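Local atomic coordinates of uncharacterized protein (Bacteroides eggerthii DSM 20697, PDB entry 4ECO), a protein that is of unknown function but, as a leucine-rich repeat solenoid, probably binds other proteins. Residues V516-S521 / K539-R544. Sequence-based numbering, arbitrary orientation. Where two conformers were deposited one is given.
Sequences VGIDLS and KGFGIR
The carbonyl oxygen of V516 takes two backbone donors, K539 N at 2.7 Å and G540 N at 3.1 Å. K539 N lies in the carbonyl plane on a lone pair; G540 N comes in nearly along the C=O axis. The parallel ladder then runs on through I518 N to G540 O, G542 N to I518 O, and L520 N to G542 O, the last at 2.7 Å.

At the C-terminal end of the ladder, side chains take part. S521 OG accepts from R544 N at 3.0 Å and donates to D519 OD1. D519 OD1 also receives S521 N at 2.9 Å, closing an Asx turn. D519 CG, anti to the backbone N (chi1 -156°), sits beside the carbonyl carbon that leads on to S521; OD1 meets the serine hydroxyl with its syn lone pair. OD2 is bonded to S159 OG, beside helix 160-168. An alanine at D519 would probably leave S521 N and S159 OG without their acceptor and set the S521 hydroxyl free to turn from R544 N. K539 NZ bonds to C165 O of that helix, while K539 CE packs alongside V516 CG1.

On the face of I518 and F541, I518 CG2 meets F541 CD2 obliquely at 3.4 Å. L520 CD1 touches F541 CZ at 3.7 Å and I543 CD1 at 3.9 Å. N523 ND2 and Q546 NE2 bond to L520 O, and N576 ND2 bonds to I543 O. Parallel strands one repeat apart, apolar side chains stacked inward and side-chain amides binding backbone carbonyls after the strands are typical of a leucine-rich repeat solenoid.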
# COMPACT_ATOMS: atom_id res chain seq x y z
N VAL A 516 9.51 -23.21 12.28
CA VAL A 516 8.41 -23.90 11.60
C VAL A 516 8.80 -24.14 10.12
O VAL A 516 8.62 -25.25 9.61
CB VAL A 516 7.08 -23.11 11.75
CG1 VAL A 516 6.00 -23.61 10.81
CG2 VAL A 516 6.57 -23.18 13.18
N GLY A 517 9.34 -23.12 9.47
CA GLY A 517 9.73 -23.19 8.07
C GLY A 517 11.06 -22.58 7.74
O GLY A 517 11.41 -21.51 8.24
N ILE A 518 11.81 -23.27 6.91
CA ILE A 518 13.08 -22.81 6.42
C ILE A 518 13.19 -23.20 4.92
O ILE A 518 12.92 -24.34 4.54
CB ILE A 518 14.28 -23.29 7.28
CG1 ILE A 518 15.61 -22.64 6.81
CG2 ILE A 518 14.35 -24.82 7.39
CD1 ILE A 518 16.68 -22.57 7.88
N ASP A 519 13.55 -22.20 4.08
CA ASP A 519 13.72 -22.48 2.67
C ASP A 519 15.13 -22.09 2.23
O ASP A 519 15.48 -20.93 2.22
CB ASP A 519 12.67 -21.80 1.81
CG ASP A 519 12.46 -22.48 0.46
OD1 ASP A 519 13.43 -23.09 -0.06
OD2 ASP A 519 11.34 -22.39 -0.08
N LEU A 520 15.93 -23.09 1.94
CA LEU A 520 17.31 -22.95 1.49
C LEU A 520 17.43 -23.29 -0.01
O LEU A 520 18.53 -23.56 -0.50
CB LEU A 520 18.24 -23.88 2.32
CG LEU A 520 18.19 -23.74 3.85
CD1 LEU A 520 18.82 -24.90 4.50
CD2 LEU A 520 18.82 -22.43 4.31
N SER A 521 16.29 -23.29 -0.73
CA SER A 521 16.28 -23.60 -2.15
C SER A 521 17.10 -22.58 -2.92
O SER A 521 17.07 -21.38 -2.58
CB SER A 521 14.86 -23.67 -2.69
OG SER A 521 14.18 -24.79 -2.18
N LYS A 539 7.87 -27.76 10.32
CA LYS A 539 6.82 -28.25 9.44
C LYS A 539 7.28 -28.38 7.98
O LYS A 539 6.84 -29.30 7.29
CB LYS A 539 5.60 -27.32 9.51
CG LYS A 539 4.35 -27.95 10.12
CD LYS A 539 3.12 -27.08 9.88
CE LYS A 539 3.01 -25.95 10.87
NZ LYS A 539 2.16 -24.84 10.36
N GLY A 540 8.14 -27.47 7.52
CA GLY A 540 8.62 -27.48 6.14
C GLY A 540 10.09 -27.14 5.93
O GLY A 540 10.62 -26.23 6.56
N PHE A 541 10.71 -27.85 4.98
CA PHE A 541 12.12 -27.72 4.61
C PHE A 541 12.28 -27.73 3.09
O PHE A 541 11.77 -28.64 2.43
CB PHE A 541 12.94 -28.86 5.25
CG PHE A 541 14.43 -28.61 5.30
CD1 PHE A 541 15.24 -28.89 4.20
CD2 PHE A 541 15.01 -28.06 6.43
CE1 PHE A 541 16.62 -28.63 4.24
CE2 PHE A 541 16.39 -27.81 6.48
CZ PHE A 541 17.19 -28.11 5.39
N GLY A 542 12.98 -26.73 2.57
CA GLY A 542 13.25 -26.58 1.15
C GLY A 542 14.74 -26.52 0.88
O GLY A 542 15.46 -25.74 1.52
N ILE A 543 15.22 -27.38 -0.04
CA ILE A 543 16.63 -27.45 -0.39
C ILE A 543 16.73 -27.83 -1.89
O ILE A 543 17.66 -28.50 -2.32
CB ILE A 543 17.45 -28.39 0.58
CG1 ILE A 543 18.99 -28.15 0.51
CG2 ILE A 543 17.03 -29.89 0.59
CD1 ILE A 543 19.52 -27.59 1.71
N ARG A 544 15.76 -27.33 -2.68
CA ARG A 544 15.71 -27.52 -4.13
C ARG A 544 16.87 -26.82 -4.85
O ARG A 544 17.43 -25.86 -4.32
CB ARG A 544 14.38 -26.98 -4.67
CG ARG A 544 13.21 -27.96 -4.69
CD ARG A 544 12.02 -27.40 -5.47
NE ARG A 544 12.43 -26.89 -6.79
CZ ARG A 544 12.46 -27.59 -7.91
NH1 ARG A 544 12.04 -28.85 -7.92
NH2 ARG A 544 12.88 -27.04 -9.03